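Local coordinates for octopine dehydrogenase (Pecten maximus, PDB 3C7A), which catalyses the NADH-dependent reductive condensation of L-arginine with pyruvate to give D-octopine, preferring L-arginine over other amino acids, at residues Y208-P213 and K273-W278; Q236-A241 and H295-N300; G47-T52 and F153-E158; A21-G26 and T63-R68. All coordinates share one frame; numbering follows the deposited sequence.

How the contacts relate
Two crossed pairs of contacts, one in each half of the chain, illustrate how long-range loops can interlock. From the N terminus, 21-26 opens contact 4 and 47-52 opens contact 3. Contact 4 closes first, at 63-68, setting strand 62-67 on the turn after helix 12-21; contact 3 closes at 153-158, pairing strand 51-56 with 156-171, so their loops cross. The two touch, since strands 51-56 and 62-67 are sheet neighbours in the nucleotide-binding part. Only then does contact 1 open at 208-213, then contact 2 at 236-241; they close in the same order, at 273-278 and 295-300, and cross in turn. This second pair ties together helices of the alpha-helical domain, the centres of contacts 1 and 2 lying about 14 Å apart.

Contact 1 (Y208-P213 and K273-W278); sequences YSFVHP and KDIYQW
Tyr-208 and Ile-275 illustrate how one methyl group and one hydroxyl can join two segments 60 residues apart. The apolar share belongs to the methyl: CD1 of Ile-275 sits over one face of the Tyr-208 ring, 4.1 Å from the ring centroid and 15° off the normal, a CH-pi contact displaced toward the rim. The side chains slide past each other in opposite directions, which brings CB of Ile-275 to 4.1 Å from CZ of Tyr-208 while Ile-275 CD1 approaches Tyr-208 CD2. CG1 of Ile-275 is anti to the backbone N (chi1 -168°) and lies 4.1 Å from Tyr-208 CE2; CD1 continues toward the CG end of the ring. The same methyl meets Phe-210 CZ obliquely and Val-211 CG2, both pairs at 4.4 Å.

These residues belong to the alpha-helical domain of the opine dehydrogenases. Tyr-208 to Val-211 form a type I beta turn leading into helix 211-220, which carries the active-site, pyruvate-binding His-212; Asp-274 occupies the N-cap position of helix 275-282, though its side chain makes no capping bond.

The polar share is a single hydrogen bond from Tyr-208 OH to Lys-273 O (3.1 Å). The acceptor lies near the ring plane at its edge, whereas the donor stands 43° out of the carbonyl plane. Beyond the two segments, Phe-210 packs on Leu-246, Cys-249 and Cys-253 of helix 240-263, and Lys-273 touches Met-206, an L-arginine-binding residue.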
loop_
_atom_site.group_PDB
_atom_site.type_symbol
_atom_site.label_atom_id
_atom_site.label_comp_id
_atom_site.label_asym_id
_atom_site.label_seq_id
_atom_site.Cartn_x
_atom_site.Cartn_y
_atom_site.Cartn_z
ATOM N N TYR A 208 -8.175 2.145 5.766
ATOM C CA TYR A 208 -9.469 1.452 5.852
ATOM C C TYR A 208 -9.353 -0.036 5.479
ATOM O O TYR A 208 -10.056 -0.517 4.584
ATOM C CB TYR A 208 -10.538 2.135 4.979
ATOM C CG TYR A 208 -10.914 3.563 5.344
ATOM C CD1 TYR A 208 -11.102 3.954 6.673
ATOM C CD2 TYR A 208 -11.133 4.513 4.344
ATOM C CE1 TYR A 208 -11.465 5.268 6.996
ATOM C CE2 TYR A 208 -11.498 5.823 4.654
ATOM C CZ TYR A 208 -11.664 6.194 5.979
ATOM O OH TYR A 208 -12.028 7.489 6.278
ATOM N N SER A 209 -8.468 -0.753 6.173
ATOM C CA SER A 209 -8.151 -2.159 5.861
ATOM C C SER A 209 -9.342 -3.126 5.960
ATOM O O SER A 209 -9.287 -4.243 5.435
ATOM C CB SER A 209 -7.001 -2.654 6.749
ATOM O OG SER A 209 -5.795 -1.957 6.476
ATOM N N PHE A 210 -10.410 -2.682 6.622
ATOM C CA PHE A 210 -11.603 -3.498 6.881
ATOM C C PHE A 210 -12.597 -3.619 5.714
ATOM O O PHE A 210 -13.520 -4.436 5.775
ATOM C CB PHE A 210 -12.338 -2.970 8.127
ATOM C CG PHE A 210 -12.771 -1.524 8.020
ATOM C CD1 PHE A 210 -13.967 -1.180 7.390
ATOM C CD2 PHE A 210 -11.984 -0.507 8.559
ATOM C CE1 PHE A 210 -14.368 0.155 7.290
ATOM C CE2 PHE A 210 -12.376 0.832 8.465
ATOM C CZ PHE A 210 -13.570 1.163 7.831
ATOM N N VAL A 211 -12.408 -2.816 4.664
ATOM C CA VAL A 211 -13.408 -2.664 3.587
ATOM C C VAL A 211 -13.731 -3.949 2.799
ATOM O O VAL A 211 -14.892 -4.364 2.744
ATOM C CB VAL A 211 -13.050 -1.490 2.616
ATOM C CG1 VAL A 211 -13.977 -1.468 1.399
ATOM C CG2 VAL A 211 -13.116 -0.151 3.340
ATOM N N HIS A 212 -12.716 -4.568 2.198
ATOM C CA HIS A 212 -12.927 -5.771 1.379
ATOM C C HIS A 212 -13.334 -7.034 2.154
ATOM O O HIS A 212 -14.209 -7.773 1.694
ATOM C CB HIS A 212 -11.731 -6.048 0.454
ATOM C CG HIS A 212 -11.621 -5.094 -0.696
ATOM N ND1 HIS A 212 -10.414 -4.600 -1.141
ATOM C CD2 HIS A 212 -12.569 -4.534 -1.486
ATOM C CE1 HIS A 212 -10.621 -3.783 -2.158
ATOM N NE2 HIS A 212 -11.921 -3.726 -2.387
ATOM N N PRO A 213 -12.698 -7.300 3.321
ATOM C CA PRO A 213 -13.158 -8.413 4.166
ATOM C C PRO A 213 -14.621 -8.306 4.622
ATOM O O PRO A 213 -15.284 -9.334 4.787
ATOM C CB PRO A 213 -12.216 -8.346 5.375
ATOM C CG PRO A 213 -10.995 -7.670 4.862
ATOM C CD PRO A 213 -11.513 -6.641 3.906
ATOM N N LYS A 273 -10.705 11.046 9.638
ATOM C CA LYS A 273 -12.145 11.314 9.373
ATOM C C LYS A 273 -13.166 10.140 9.153
ATOM O O LYS A 273 -12.785 9.032 8.873
ATOM C CB LYS A 273 -12.319 12.373 8.302
ATOM C CG LYS A 273 -11.865 12.005 6.915
ATOM C CD LYS A 273 -11.882 13.225 5.952
ATOM C CE LYS A 273 -10.609 13.963 5.896
ATOM N NZ LYS A 273 -10.450 14.947 4.862
ATOM N N ASP A 274 -14.464 10.425 9.292
ATOM C CA ASP A 274 -15.498 9.425 8.995
ATOM C C ASP A 274 -15.432 8.995 7.526
ATOM O O ASP A 274 -15.122 9.810 6.649
ATOM C CB ASP A 274 -16.900 9.990 9.281
ATOM C CG ASP A 274 -17.088 10.419 10.731
ATOM O OD1 ASP A 274 -17.072 9.551 11.628
ATOM O OD2 ASP A 274 -17.278 11.631 10.971
ATOM N N ILE A 275 -15.735 7.724 7.265
ATOM C CA ILE A 275 -15.750 7.183 5.897
ATOM C C ILE A 275 -16.868 7.789 5.026
ATOM O O ILE A 275 -16.701 7.936 3.812
ATOM C CB ILE A 275 -15.770 5.612 5.881
ATOM C CG1 ILE A 275 -15.478 5.069 4.474
ATOM C CG2 ILE A 275 -17.078 5.054 6.476
ATOM C CD1 ILE A 275 -15.004 3.619 4.437
ATOM N N TYR A 276 -17.990 8.150 5.652
ATOM C CA TYR A 276 -19.102 8.821 4.965
ATOM C C TYR A 276 -18.699 10.217 4.475
ATOM O O TYR A 276 -19.091 10.634 3.382
ATOM C CB TYR A 276 -20.336 8.890 5.879
ATOM C CG TYR A 276 -21.519 9.673 5.327
ATOM C CD1 TYR A 276 -22.321 9.150 4.311
ATOM C CD2 TYR A 276 -21.846 10.930 5.841
ATOM C CE1 TYR A 276 -23.413 9.865 3.809
ATOM C CE2 TYR A 276 -22.935 11.652 5.349
ATOM C CZ TYR A 276 -23.713 11.114 4.333
ATOM O OH TYR A 276 -24.787 11.826 3.847
ATOM N N GLN A 277 -17.913 10.922 5.290
ATOM C CA GLN A 277 -17.361 12.231 4.929
ATOM C C GLN A 277 -16.388 12.124 3.750
ATOM O O GLN A 277 -16.365 12.998 2.879
ATOM C CB GLN A 277 -16.668 12.874 6.140
ATOM C CG GLN A 277 -16.286 14.344 5.953
ATOM C CD GLN A 277 -15.482 14.911 7.117
ATOM O OE1 GLN A 277 -15.750 14.612 8.282
ATOM N NE2 GLN A 277 -14.497 15.747 6.803
ATOM N N TRP A 278 -15.601 11.046 3.729
ATOM C CA TRP A 278 -14.628 10.785 2.661
ATOM C C TRP A 278 -15.285 10.565 1.293
ATOM O O TRP A 278 -14.808 11.090 0.285
ATOM C CB TRP A 278 -13.729 9.593 3.026
ATOM C CG TRP A 278 -12.680 9.272 1.990
ATOM C CD1 TRP A 278 -11.471 9.888 1.828
ATOM C CD2 TRP A 278 -12.751 8.260 0.974
ATOM N NE1 TRP A 278 -10.787 9.326 0.777
ATOM C CE2 TRP A 278 -11.549 8.324 0.235
ATOM C CE3 TRP A 278 -13.715 7.305 0.616
ATOM C CZ2 TRP A 278 -11.282 7.470 -0.843
ATOM C CZ3 TRP A 278 -13.449 6.455 -0.456
ATOM C CH2 TRP A 278 -12.241 6.546 -1.171
#

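Contact 2 (Q236-A241 and H295-N300); sequences QGIDQA and HAITTN
Ile-238 and Thr-298 meet through their aliphatic branches, the apolar half of a contact whose other half is borne by Gln-236. CG1 of Ile-238 approaches the CG2 methyl of Thr-298 to 4.1 Å, the two side chains crossing obliquely. Further along the same isoleucine, CD1 lies 4.3 Å from CG2 of Ile-297. The hydroxyl of Thr-298 is engaged within its own helix, bonded to Tyr-294 O, so the threonine offers its methyl across the contact.

The polar half runs over the end of helix 293-298. CG of Gln-236 lies 3.5 Å from Thr-298 O; beyond it the chain is extended, with CD anti to CA (chi2 -176°), and NE2 reaches Asn-300 O. That hydrogen bond is short at 2.9 Å but weak, its N-H...O angle being 125°. An alanine in place of Gln-236 would probably leave Asn-300 O without this donor and open a gap beside the carbonyl of Thr-298. At the end of that helix, His-295 O is gripped from opposite faces of its plane by N and OG1 (2.6 Å) of Thr-299, the first residue to leave the helical conformation. On the facing segment Asp-239 is the N-cap of helix 240-263, its side chain capping a backbone N just past the segment. With one bent hydrogen bond and a few aliphatic contacts between them, the end of helix 293-298 and the chain leading into helix 240-263 appear to be matched more by fit than by strong polar attraction.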
loop_
_atom_site.group_PDB
_atom_site.type_symbol
_atom_site.label_atom_id
_atom_site.label_comp_id
_atom_site.label_asym_id
_atom_site.label_seq_id
_atom_site.Cartn_x
_atom_site.Cartn_y
_atom_site.Cartn_z
ATOM N N GLN A 236 -22.073 -2.700 -5.450
ATOM C CA GLN A 236 -23.489 -2.346 -5.607
ATOM C C GLN A 236 -24.458 -3.453 -5.162
ATOM O O GLN A 236 -25.675 -3.324 -5.330
ATOM C CB GLN A 236 -23.783 -1.915 -7.054
ATOM C CG GLN A 236 -23.161 -0.571 -7.455
ATOM C CD GLN A 236 -23.538 -0.112 -8.862
ATOM O OE1 GLN A 236 -24.296 -0.778 -9.573
ATOM N NE2 GLN A 236 -23.006 1.037 -9.267
ATOM N N GLY A 237 -23.915 -4.524 -4.577
ATOM C CA GLY A 237 -24.721 -5.665 -4.130
ATOM C C GLY A 237 -24.906 -5.817 -2.626
ATOM O O GLY A 237 -25.494 -6.804 -2.171
ATOM N N ILE A 238 -24.416 -4.846 -1.856
ATOM C CA ILE A 238 -24.495 -4.881 -0.386
ATOM C C ILE A 238 -25.917 -4.660 0.155
ATOM O O ILE A 238 -26.766 -4.084 -0.530
ATOM C CB ILE A 238 -23.528 -3.854 0.274
ATOM C CG1 ILE A 238 -23.819 -2.427 -0.214
ATOM C CG2 ILE A 238 -22.068 -4.246 0.023
ATOM C CD1 ILE A 238 -23.375 -1.331 0.745
ATOM N N ASP A 239 -26.162 -5.127 1.381
ATOM C CA ASP A 239 -27.429 -4.873 2.083
ATOM C C ASP A 239 -27.259 -3.845 3.212
ATOM O O ASP A 239 -26.149 -3.361 3.451
ATOM C CB ASP A 239 -28.060 -6.185 2.596
ATOM C CG ASP A 239 -27.153 -6.961 3.554
ATOM O OD1 ASP A 239 -26.214 -6.377 4.138
ATOM O OD2 ASP A 239 -27.393 -8.174 3.732
ATOM N N GLN A 240 -28.358 -3.516 3.897
ATOM C CA GLN A 240 -28.344 -2.527 4.986
ATOM C C GLN A 240 -27.480 -2.964 6.174
ATOM O O GLN A 240 -26.822 -2.133 6.808
ATOM C CB GLN A 240 -29.775 -2.196 5.442
ATOM C CG GLN A 240 -29.892 -1.102 6.521
ATOM C CD GLN A 240 -29.462 0.281 6.039
ATOM O OE1 GLN A 240 -29.985 0.805 5.054
ATOM N NE2 GLN A 240 -28.512 0.883 6.750
ATOM N N ALA A 241 -27.479 -4.266 6.459
ATOM C CA ALA A 241 -26.681 -4.836 7.548
ATOM C C ALA A 241 -25.174 -4.668 7.324
ATOM O O ALA A 241 -24.427 -4.417 8.271
ATOM C CB ALA A 241 -27.033 -6.305 7.753
ATOM N N HIS A 295 -27.006 4.488 0.394
ATOM C CA HIS A 295 -27.353 5.058 -0.909
ATOM C C HIS A 295 -26.146 5.626 -1.661
ATOM O O HIS A 295 -26.126 5.622 -2.893
ATOM C CB HIS A 295 -28.440 6.128 -0.759
ATOM C CG HIS A 295 -29.802 5.572 -0.480
ATOM N ND1 HIS A 295 -30.286 5.390 0.799
ATOM C CD2 HIS A 295 -30.783 5.153 -1.315
ATOM C CE1 HIS A 295 -31.505 4.885 0.739
ATOM N NE2 HIS A 295 -31.831 4.733 -0.533
ATOM N N ALA A 296 -25.150 6.105 -0.918
ATOM C CA ALA A 296 -23.935 6.683 -1.507
ATOM C C ALA A 296 -23.070 5.651 -2.238
ATOM O O ALA A 296 -22.465 5.959 -3.268
ATOM C CB ALA A 296 -23.118 7.411 -0.441
ATOM N N ILE A 297 -23.017 4.433 -1.699
ATOM C CA ILE A 297 -22.233 3.343 -2.292
ATOM C C ILE A 297 -22.985 2.665 -3.446
ATOM O O ILE A 297 -22.409 2.436 -4.513
ATOM C CB ILE A 297 -21.786 2.297 -1.221
ATOM C CG1 ILE A 297 -20.871 2.952 -0.178
ATOM C CG2 ILE A 297 -21.078 1.103 -1.877
ATOM C CD1 ILE A 297 -20.600 2.102 1.057
ATOM N N THR A 298 -24.265 2.360 -3.233
ATOM C CA THR A 298 -25.071 1.632 -4.225
ATOM C C THR A 298 -25.374 2.427 -5.498
ATOM O O THR A 298 -25.562 1.834 -6.563
ATOM C CB THR A 298 -26.399 1.086 -3.625
ATOM O OG1 THR A 298 -27.103 2.137 -2.951
ATOM C CG2 THR A 298 -26.126 -0.054 -2.648
ATOM N N THR A 299 -25.413 3.756 -5.391
ATOM C CA THR A 299 -25.706 4.615 -6.549
ATOM C C THR A 299 -24.467 5.322 -7.124
ATOM O O THR A 299 -24.594 6.308 -7.856
ATOM C CB THR A 299 -26.832 5.653 -6.252
ATOM O OG1 THR A 299 -26.377 6.609 -5.286
ATOM C CG2 THR A 299 -28.096 4.964 -5.740
ATOM N N ASN A 300 -23.281 4.809 -6.798
ATOM C CA ASN A 300 -22.021 5.326 -7.342
ATOM C C ASN A 300 -21.786 4.812 -8.765
ATOM O O ASN A 300 -21.717 3.601 -8.992
ATOM C CB ASN A 300 -20.846 4.948 -6.425
ATOM C CG ASN A 300 -19.541 5.664 -6.788
ATOM O OD1 ASN A 300 -19.441 6.349 -7.808
ATOM N ND2 ASN A 300 -18.531 5.498 -5.939
#

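Contact 3 (G47-T52 and F153-E158); sequences GADELT and FGRKVE
Asp-49 and Arg-155 form an end-on salt bridge in which both terminal nitrogens of the guanidinium converge on one oxygen. OD2 of Asp-49 lies 3.1 Å from NH2 and 3.3 Å from NH1 of Arg-155, at the edge of the guanidinium and near its plane. The carboxylate is turned almost perpendicular, its plane 78° from that of the guanidinium, and NH1 uses the anti lone pair of OD2. A bend at chi3 (67°) turns NE of Arg-155 out of the extended line, and the guanidinium beyond it meets Asp-49.

Beside the charges the backbones pair as parallel strands, Thr-52 bridging Lys-156. Thr-52 N donates to Arg-155 O, and Val-157 N returns a bond to Thr-52 O, each 3.3 Å long. Leu-51 adds its CD1 methyl, 3.6 Å from Gly-154 O. Where the pairing begins, a water fills the fork: it donates to Glu-50 O and to Arg-155 O and accepts from Thr-52 OG1, the last at 2.7 Å.

A second shell positions the arginine. NH1 also bonds Ala-45 O near the end of helix 38-46, and Arg-155 and Lys-156 together face Glu-152 in a classic beta bulge. An alanine at Arg-155 would probably leave the carboxylate of Asp-49 without its charged mate and Ala-45 O without this donor.

In the Rossmann-type NAD-binding part, strand 51-56 is thus held between parallel strand 156-171 and antiparallel strand 62-67, whose Ser-67 pairs with Leu-51, while Arg-68 NH1 bonds Asp-49 O just ahead of the strand.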
loop_
_atom_site.group_PDB
_atom_site.type_symbol
_atom_site.label_atom_id
_atom_site.label_comp_id
_atom_site.label_asym_id
_atom_site.label_seq_id
_atom_site.Cartn_x
_atom_site.Cartn_y
_atom_site.Cartn_z
ATOM N N GLY A 47 17.057 -5.482 -26.166
ATOM C CA GLY A 47 18.148 -5.353 -27.132
ATOM C C GLY A 47 18.684 -3.936 -27.247
ATOM O O GLY A 47 19.038 -3.315 -26.241
ATOM N N ALA A 48 18.732 -3.427 -28.477
ATOM C CA ALA A 48 19.230 -2.077 -28.752
ATOM C C ALA A 48 18.116 -1.031 -28.890
ATOM O O ALA A 48 18.392 0.142 -29.160
ATOM C CB ALA A 48 20.117 -2.086 -30.000
ATOM N N ASP A 49 16.867 -1.458 -28.698
ATOM C CA ASP A 49 15.696 -0.589 -28.877
ATOM C C ASP A 49 15.368 0.261 -27.637
ATOM O O ASP A 49 15.997 0.109 -26.586
ATOM C CB ASP A 49 14.472 -1.420 -29.292
ATOM C CG ASP A 49 14.670 -2.148 -30.621
ATOM O OD1 ASP A 49 15.445 -1.665 -31.477
ATOM O OD2 ASP A 49 14.035 -3.209 -30.813
ATOM N N GLU A 50 14.384 1.152 -27.781
ATOM C CA GLU A 50 13.924 2.030 -26.697
ATOM C C GLU A 50 12.628 1.517 -26.053
ATOM O O GLU A 50 11.805 0.885 -26.720
ATOM C CB GLU A 50 13.702 3.456 -27.217
ATOM C CG GLU A 50 14.964 4.190 -27.669
ATOM C CD GLU A 50 14.689 5.622 -28.118
ATOM O OE1 GLU A 50 13.901 5.818 -29.070
ATOM O OE2 GLU A 50 15.270 6.554 -27.523
ATOM N N LEU A 51 12.456 1.800 -24.761
ATOM C CA LEU A 51 11.235 1.448 -24.025
ATOM C C LEU A 51 10.124 2.473 -24.292
ATOM O O LEU A 51 10.375 3.680 -24.273
ATOM C CB LEU A 51 11.532 1.353 -22.521
ATOM C CG LEU A 51 10.450 0.868 -21.546
ATOM C CD1 LEU A 51 10.213 -0.634 -21.661
ATOM C CD2 LEU A 51 10.823 1.235 -20.114
ATOM N N THR A 52 8.903 1.987 -24.527
ATOM C CA THR A 52 7.778 2.844 -24.932
ATOM C C THR A 52 6.614 2.851 -23.927
ATOM O O THR A 52 6.127 1.793 -23.518
ATOM C CB THR A 52 7.242 2.449 -26.341
ATOM O OG1 THR A 52 8.337 2.299 -27.254
ATOM C CG2 THR A 52 6.282 3.505 -26.884
ATOM N N PHE A 153 6.284 -7.804 -22.672
ATOM C CA PHE A 153 7.296 -7.853 -21.605
ATOM C C PHE A 153 8.632 -7.207 -21.987
ATOM O O PHE A 153 9.289 -7.621 -22.947
ATOM C CB PHE A 153 7.516 -9.291 -21.104
ATOM C CG PHE A 153 8.605 -9.418 -20.061
ATOM C CD1 PHE A 153 9.879 -9.860 -20.413
ATOM C CD2 PHE A 153 8.357 -9.090 -18.728
ATOM C CE1 PHE A 153 10.890 -9.975 -19.458
ATOM C CE2 PHE A 153 9.362 -9.203 -17.763
ATOM C CZ PHE A 153 10.631 -9.647 -18.130
ATOM N N GLY A 154 9.009 -6.185 -21.221
ATOM C CA GLY A 154 10.291 -5.502 -21.379
ATOM C C GLY A 154 10.355 -4.473 -22.496
ATOM O O GLY A 154 11.416 -3.893 -22.739
ATOM N N ARG A 155 9.227 -4.235 -23.165
ATOM C CA ARG A 155 9.204 -3.394 -24.367
ATOM C C ARG A 155 8.098 -2.326 -24.409
ATOM O O ARG A 155 8.336 -1.216 -24.892
ATOM C CB ARG A 155 9.143 -4.267 -25.632
ATOM C CG ARG A 155 10.391 -5.123 -25.876
ATOM C CD ARG A 155 10.255 -6.017 -27.110
ATOM N NE ARG A 155 10.206 -5.251 -28.356
ATOM C CZ ARG A 155 11.271 -4.860 -29.052
ATOM N NH1 ARG A 155 12.499 -5.154 -28.639
ATOM N NH2 ARG A 155 11.107 -4.165 -30.170
ATOM N N LYS A 156 6.903 -2.655 -23.913
ATOM C CA LYS A 156 5.740 -1.763 -24.050
ATOM C C LYS A 156 4.749 -1.845 -22.881
ATOM O O LYS A 156 4.415 -2.937 -22.418
ATOM C CB LYS A 156 5.011 -2.054 -25.369
ATOM C CG LYS A 156 4.150 -0.908 -25.893
ATOM C CD LYS A 156 3.303 -1.338 -27.094
ATOM C CE LYS A 156 4.140 -1.546 -28.357
ATOM N NZ LYS A 156 4.615 -0.261 -28.950
ATOM N N VAL A 157 4.275 -0.679 -22.431
ATOM C CA VAL A 157 3.287 -0.576 -21.342
ATOM C C VAL A 157 2.253 0.542 -21.609
ATOM O O VAL A 157 2.581 1.565 -22.216
ATOM C CB VAL A 157 3.983 -0.411 -19.949
ATOM C CG1 VAL A 157 4.716 0.929 -19.837
ATOM C CG2 VAL A 157 2.992 -0.601 -18.798
ATOM N N GLU A 158 1.014 0.335 -21.154
ATOM C CA GLU A 158 -0.093 1.271 -21.408
ATOM C C GLU A 158 -0.714 1.845 -20.126
ATOM O O GLU A 158 -1.027 1.106 -19.191
ATOM C CB GLU A 158 -1.180 0.592 -22.262
ATOM C CG GLU A 158 -2.296 1.528 -22.747
ATOM C CD GLU A 158 -3.417 0.815 -23.497
ATOM O OE1 GLU A 158 -3.500 -0.432 -23.444
ATOM O OE2 GLU A 158 -4.228 1.515 -24.143
HETATM O O HOH W 1 9.438 -0.193 -27.475
#

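Contact 4 (A21-G26 and T63-R68); sequences AASRDG and TEVKSR
Ser-23, which meets Val-65 across the contact, also places its OG over one face of the guanidinium of Arg-24, 3.9 Å above the plane and offset toward the rim. That guanidinium, the flat group here, makes a weak bond from NH2 to Leu-187 O. Toward the strand, the CB and OG of Ser-23 both reach CG1 of Val-65, OG at 4.0 Å. CG1 of Val-65 stands anti to the backbone N (chi1 -176°), which puts this methyl beside the serine.

Ser-67, two residues on and turned toward the same segment, fits against Ala-22. Its OG lies 3.8 Å from Ala-22 CB, and its CB rests 3.9 Å from Ala-22 O. Neither serine hydroxyl spends itself between the two segments: Ser-23 OG bonds Leu-20 O at the end of its own helix, while Ser-67 OG bonds Gly-19 O and so ties the strand to helix 12-21.

The segment 21-26 begins with a type I beta turn from Ala-21 to Arg-24, the first part of the link between helix 12-21 and strand 27-32. Against that turn lies strand 62-67, antiparallel partner of strand 51-56, so that this surface contact sets the hairpin of strands 51-56 and 62-67 against the C-terminal end of helix 12-21.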
loop_
_atom_site.group_PDB
_atom_site.type_symbol
_atom_site.label_atom_id
_atom_site.label_comp_id
_atom_site.label_asym_id
_atom_site.label_seq_id
_atom_site.Cartn_x
_atom_site.Cartn_y
_atom_site.Cartn_z
ATOM N N ALA A 21 10.839 8.468 -15.847
ATOM C CA ALA A 21 11.973 9.082 -15.142
ATOM C C ALA A 21 13.233 9.225 -16.004
ATOM O O ALA A 21 13.948 10.228 -15.904
ATOM C CB ALA A 21 12.290 8.305 -13.863
ATOM N N ALA A 22 13.494 8.227 -16.848
ATOM C CA ALA A 22 14.683 8.219 -17.710
ATOM C C ALA A 22 14.590 9.177 -18.904
ATOM O O ALA A 22 15.573 9.364 -19.629
ATOM C CB ALA A 22 14.994 6.796 -18.180
ATOM N N SER A 23 13.419 9.780 -19.104
ATOM C CA SER A 23 13.216 10.738 -20.194
ATOM C C SER A 23 13.534 12.189 -19.795
ATOM O O SER A 23 13.527 13.085 -20.647
ATOM C CB SER A 23 11.789 10.628 -20.758
ATOM O OG SER A 23 10.824 11.168 -19.867
ATOM N N ARG A 24 13.819 12.409 -18.510
ATOM C CA ARG A 24 14.085 13.756 -17.984
ATOM C C ARG A 24 15.569 14.129 -18.067
ATOM O O ARG A 24 16.441 13.302 -17.790
ATOM C CB ARG A 24 13.602 13.888 -16.527
ATOM C CG ARG A 24 12.242 13.250 -16.199
ATOM C CD ARG A 24 11.067 13.939 -16.897
ATOM N NE ARG A 24 9.789 13.344 -16.504
ATOM C CZ ARG A 24 8.622 13.576 -17.102
ATOM N NH1 ARG A 24 8.547 14.398 -18.143
ATOM N NH2 ARG A 24 7.523 12.979 -16.656
ATOM N N ASP A 25 15.842 15.380 -18.439
ATOM C CA ASP A 25 17.212 15.901 -18.515
ATOM C C ASP A 25 17.864 16.010 -17.133
ATOM O O ASP A 25 17.283 16.578 -16.205
ATOM C CB ASP A 25 17.237 17.270 -19.209
ATOM C CG ASP A 25 17.008 17.180 -20.714
ATOM O OD1 ASP A 25 17.357 16.149 -21.331
ATOM O OD2 ASP A 25 16.487 18.158 -21.287
ATOM N N GLY A 26 19.068 15.455 -17.010
ATOM C CA GLY A 26 19.845 15.518 -15.769
ATOM C C GLY A 26 19.561 14.425 -14.749
ATOM O O GLY A 26 19.785 14.621 -13.550
ATOM N N THR A 63 -0.453 9.769 -26.485
ATOM C CA THR A 63 0.912 10.309 -26.523
ATOM C C THR A 63 1.939 9.213 -26.206
ATOM O O THR A 63 1.720 8.392 -25.312
ATOM C CB THR A 63 1.083 11.488 -25.526
ATOM O OG1 THR A 63 -0.047 12.367 -25.610
ATOM C CG2 THR A 63 2.352 12.281 -25.822
ATOM N N GLU A 64 3.050 9.209 -26.945
ATOM C CA GLU A 64 4.128 8.228 -26.759
ATOM C C GLU A 64 5.374 8.836 -26.108
ATOM O O GLU A 64 5.764 9.961 -26.428
ATOM C CB GLU A 64 4.517 7.589 -28.099
ATOM C CG GLU A 64 3.522 6.567 -28.646
ATOM C CD GLU A 64 4.076 5.768 -29.822
ATOM O OE1 GLU A 64 4.895 6.310 -30.598
ATOM O OE2 GLU A 64 3.685 4.591 -29.976
ATOM N N VAL A 65 5.993 8.079 -25.201
ATOM C CA VAL A 65 7.245 8.475 -24.539
ATOM C C VAL A 65 8.292 7.361 -24.694
ATOM O O VAL A 65 8.007 6.196 -24.408
ATOM C CB VAL A 65 7.031 8.788 -23.024
ATOM C CG1 VAL A 65 8.319 9.300 -22.378
ATOM C CG2 VAL A 65 5.905 9.799 -22.820
ATOM N N LYS A 66 9.492 7.726 -25.151
ATOM C CA LYS A 66 10.575 6.759 -25.397
ATOM C C LYS A 66 11.884 7.125 -24.685
ATOM O O LYS A 66 12.316 8.280 -24.730
ATOM C CB LYS A 66 10.830 6.603 -26.903
ATOM C CG LYS A 66 9.691 5.950 -27.680
ATOM C CD LYS A 66 10.063 5.740 -29.141
ATOM C CE LYS A 66 8.931 5.075 -29.907
ATOM N NZ LYS A 66 9.324 4.728 -31.304
ATOM N N SER A 67 12.509 6.134 -24.042
ATOM C CA SER A 67 13.772 6.324 -23.305
ATOM C C SER A 67 14.555 5.016 -23.091
ATOM O O SER A 67 14.066 3.930 -23.413
ATOM C CB SER A 67 13.512 7.008 -21.955
ATOM O OG SER A 67 12.702 6.200 -21.117
ATOM N N ARG A 68 15.767 5.136 -22.542
ATOM C CA ARG A 68 16.623 3.985 -22.225
ATOM C C ARG A 68 17.357 4.147 -20.882
ATOM O O ARG A 68 18.119 5.101 -20.706
ATOM C CB ARG A 68 17.644 3.738 -23.345
ATOM C CG ARG A 68 17.156 2.828 -24.469
ATOM C CD ARG A 68 18.169 2.739 -25.617
ATOM N NE ARG A 68 19.428 2.095 -25.230
ATOM C CZ ARG A 68 19.669 0.786 -25.300
ATOM N NH1 ARG A 68 18.737 -0.053 -25.739
ATOM N NH2 ARG A 68 20.850 0.310 -24.927
#